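Local coordinates for RE68036p (Drosophila melanogaster, PDB 1SQH), which is of uncharacterised function but is probably an acyltransferase of the acetyltransferase superfamily, perhaps transferring acyl groups to glycine, at residues T81-H86 against Q91-F96. Sequence-based numbering, arbitrary orientation.
Sequences TYVSLH and QSVSFF
With chi1 at 92°, off the staggered positions, the Y82 ring leans across to the neighbouring strand, while S94 holds OG anti to its backbone N (chi1 176°); the two hydroxyls share a hydrogen bond, Y82 OH to S94 OG 2.8 Å. They belong to an antiparallel beta hairpin, strands 82-87 and 91-96, inside the larger mixed sheet. Y82–F96, S84–S94 and H86–S92 are the hydrogen-bonded pairs, each joined by two backbone bonds; the straightest, S84 N to S94 O, is 2.9 Å long (167° at the hydrogen). F95 CA lies over one face of the Y82 ring, toward its rim, and CE2 of that ring meets F96 CB at 3.8 Å. Beyond the hairpin, H35 ND1 and N126 ND2 also bond Y82 OH and S94 OG respectively, and helices 15-29 and 34-51 pack on the sheet face carrying Y82, S94 and F96. A phenylalanine at Y82 would keep the ring but would probably leave S94 OG and H35 ND1 without their shared partner. On the opposite face V83, L85, V93 and F95 form an apolar row, L85 CD2 reaching V93 CG2 at 3.6 Å and also touching the Q91 amide, which bonds L115 and E117. Near the turn, H86 NE2 bonds S63 O, and one water joins H86 ND1 and S92 OG, 2.8 Å from each.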
loop_
_atom_site.group_PDB
_atom_site.type_symbol
_atom_site.label_atom_id
_atom_site.label_comp_id
_atom_site.label_asym_id
_atom_site.label_seq_id
_atom_site.Cartn_x
_atom_site.Cartn_y
_atom_site.Cartn_z
ATOM N N THR A 81 -10.562 -2.682 16.363
ATOM C CA THR A 81 -9.643 -3.815 16.247
ATOM C C THR A 81 -9.862 -4.635 14.975
ATOM O O THR A 81 -10.944 -5.182 14.746
ATOM C CB THR A 81 -9.754 -4.741 17.499
ATOM O OG1 THR A 81 -9.509 -3.970 18.682
ATOM C CG2 THR A 81 -8.731 -5.863 17.441
ATOM N N TYR A 82 -8.830 -4.722 14.143
ATOM C CA TYR A 82 -8.956 -5.483 12.918
ATOM C C TYR A 82 -7.630 -6.080 12.474
ATOM O O TYR A 82 -6.547 -5.659 12.891
ATOM C CB TYR A 82 -9.517 -4.596 11.799
ATOM C CG TYR A 82 -8.457 -3.911 10.970
ATOM C CD1 TYR A 82 -8.015 -4.466 9.769
ATOM C CD2 TYR A 82 -7.874 -2.722 11.398
ATOM C CE1 TYR A 82 -7.019 -3.854 9.014
ATOM C CE2 TYR A 82 -6.873 -2.098 10.645
ATOM C CZ TYR A 82 -6.452 -2.671 9.455
ATOM O OH TYR A 82 -5.472 -2.045 8.712
ATOM N N VAL A 83 -7.734 -7.078 11.620
ATOM C CA VAL A 83 -6.572 -7.734 11.063
ATOM C C VAL A 83 -7.024 -8.093 9.670
ATOM O O VAL A 83 -8.100 -8.681 9.493
ATOM C CB VAL A 83 -6.184 -9.047 11.830
ATOM C CG1 VAL A 83 -5.027 -9.744 11.114
ATOM C CG2 VAL A 83 -5.789 -8.730 13.270
ATOM N N SER A 84 -6.221 -7.710 8.686
ATOM C CA SER A 84 -6.526 -8.024 7.298
ATOM C C SER A 84 -5.478 -9.000 6.776
ATOM O O SER A 84 -4.321 -8.993 7.220
ATOM C CB SER A 84 -6.529 -6.756 6.443
ATOM O OG SER A 84 -5.330 -6.036 6.622
ATOM N N LEU A 85 -5.904 -9.856 5.853
ATOM C CA LEU A 85 -5.023 -10.833 5.242
ATOM C C LEU A 85 -5.085 -10.640 3.735
ATOM O O LEU A 85 -6.177 -10.588 3.154
ATOM C CB LEU A 85 -5.459 -12.246 5.628
ATOM C CG LEU A 85 -5.243 -12.636 7.099
ATOM C CD1 LEU A 85 -5.737 -14.072 7.321
ATOM C CD2 LEU A 85 -3.774 -12.531 7.453
ATOM N N HIS A 86 -3.908 -10.508 3.128
ATOM C CA HIS A 86 -3.745 -10.296 1.688
ATOM C C HIS A 86 -2.867 -11.380 1.061
ATOM O O HIS A 86 -1.941 -11.901 1.694
ATOM C CB HIS A 86 -3.134 -8.903 1.446
ATOM C CG HIS A 86 -2.746 -8.634 0.021
ATOM N ND1 HIS A 86 -1.530 -9.022 -0.506
ATOM C CD2 HIS A 86 -3.401 -7.994 -0.979
ATOM C CE1 HIS A 86 -1.454 -8.628 -1.766
ATOM N NE2 HIS A 86 -2.576 -8.002 -2.078
ATOM N N GLN A 91 1.915 -13.969 2.150
ATOM C CA GLN A 91 0.758 -13.441 2.858
ATOM C C GLN A 91 1.183 -12.116 3.486
ATOM O O GLN A 91 2.264 -12.011 4.074
ATOM C CB GLN A 91 0.294 -14.418 3.957
ATOM C CG GLN A 91 -0.926 -13.933 4.762
ATOM C CD GLN A 91 -1.191 -14.763 6.018
ATOM O OE1 GLN A 91 -0.363 -14.813 6.939
ATOM N NE2 GLN A 91 -2.354 -15.411 6.065
ATOM N N SER A 92 0.341 -11.102 3.338
ATOM C CA SER A 92 0.627 -9.797 3.915
ATOM C C SER A 92 -0.425 -9.534 4.980
ATOM O O SER A 92 -1.616 -9.755 4.750
ATOM C CB SER A 92 0.576 -8.714 2.840
ATOM O OG SER A 92 1.638 -8.878 1.917
ATOM N N VAL A 93 0.027 -9.074 6.143
ATOM C CA VAL A 93 -0.868 -8.801 7.255
ATOM C C VAL A 93 -0.814 -7.347 7.701
ATOM O O VAL A 93 0.258 -6.746 7.809
ATOM C CB VAL A 93 -0.530 -9.691 8.492
ATOM C CG1 VAL A 93 -1.562 -9.485 9.583
ATOM C CG2 VAL A 93 -0.479 -11.156 8.093
ATOM N N SER A 94 -1.992 -6.786 7.938
ATOM C CA SER A 94 -2.127 -5.417 8.425
ATOM C C SER A 94 -3.028 -5.512 9.644
ATOM O O SER A 94 -3.908 -6.370 9.697
ATOM C CB SER A 94 -2.790 -4.511 7.381
ATOM O OG SER A 94 -3.000 -3.213 7.916
ATOM N N PHE A 95 -2.815 -4.641 10.621
ATOM C CA PHE A 95 -3.642 -4.663 11.816
ATOM C C PHE A 95 -3.512 -3.388 12.637
ATOM O O PHE A 95 -2.505 -2.682 12.568
ATOM C CB PHE A 95 -3.281 -5.871 12.682
ATOM C CG PHE A 95 -1.843 -5.897 13.118
ATOM C CD1 PHE A 95 -1.409 -5.128 14.193
ATOM C CD2 PHE A 95 -0.912 -6.677 12.434
ATOM C CE1 PHE A 95 -0.064 -5.141 14.587
ATOM C CE2 PHE A 95 0.430 -6.694 12.820
ATOM C CZ PHE A 95 0.851 -5.923 13.896
ATOM N N PHE A 96 -4.553 -3.107 13.412
ATOM C CA PHE A 96 -4.580 -1.944 14.276
ATOM C C PHE A 96 -5.708 -2.061 15.283
ATOM O O PHE A 96 -6.598 -2.893 15.153
ATOM C CB PHE A 96 -4.782 -0.644 13.483
ATOM C CG PHE A 96 -4.366 0.582 14.247
ATOM C CD1 PHE A 96 -3.020 0.933 14.327
ATOM C CD2 PHE A 96 -5.299 1.326 14.975
ATOM C CE1 PHE A 96 -2.599 2.007 15.120
ATOM C CE2 PHE A 96 -4.900 2.399 15.775
ATOM C CZ PHE A 96 -3.542 2.740 15.849
HETATM O O HOH W 1 -3.589 -7.251 4.707
HETATM O O HOH W 2 0.857 -10.507 -0.277
#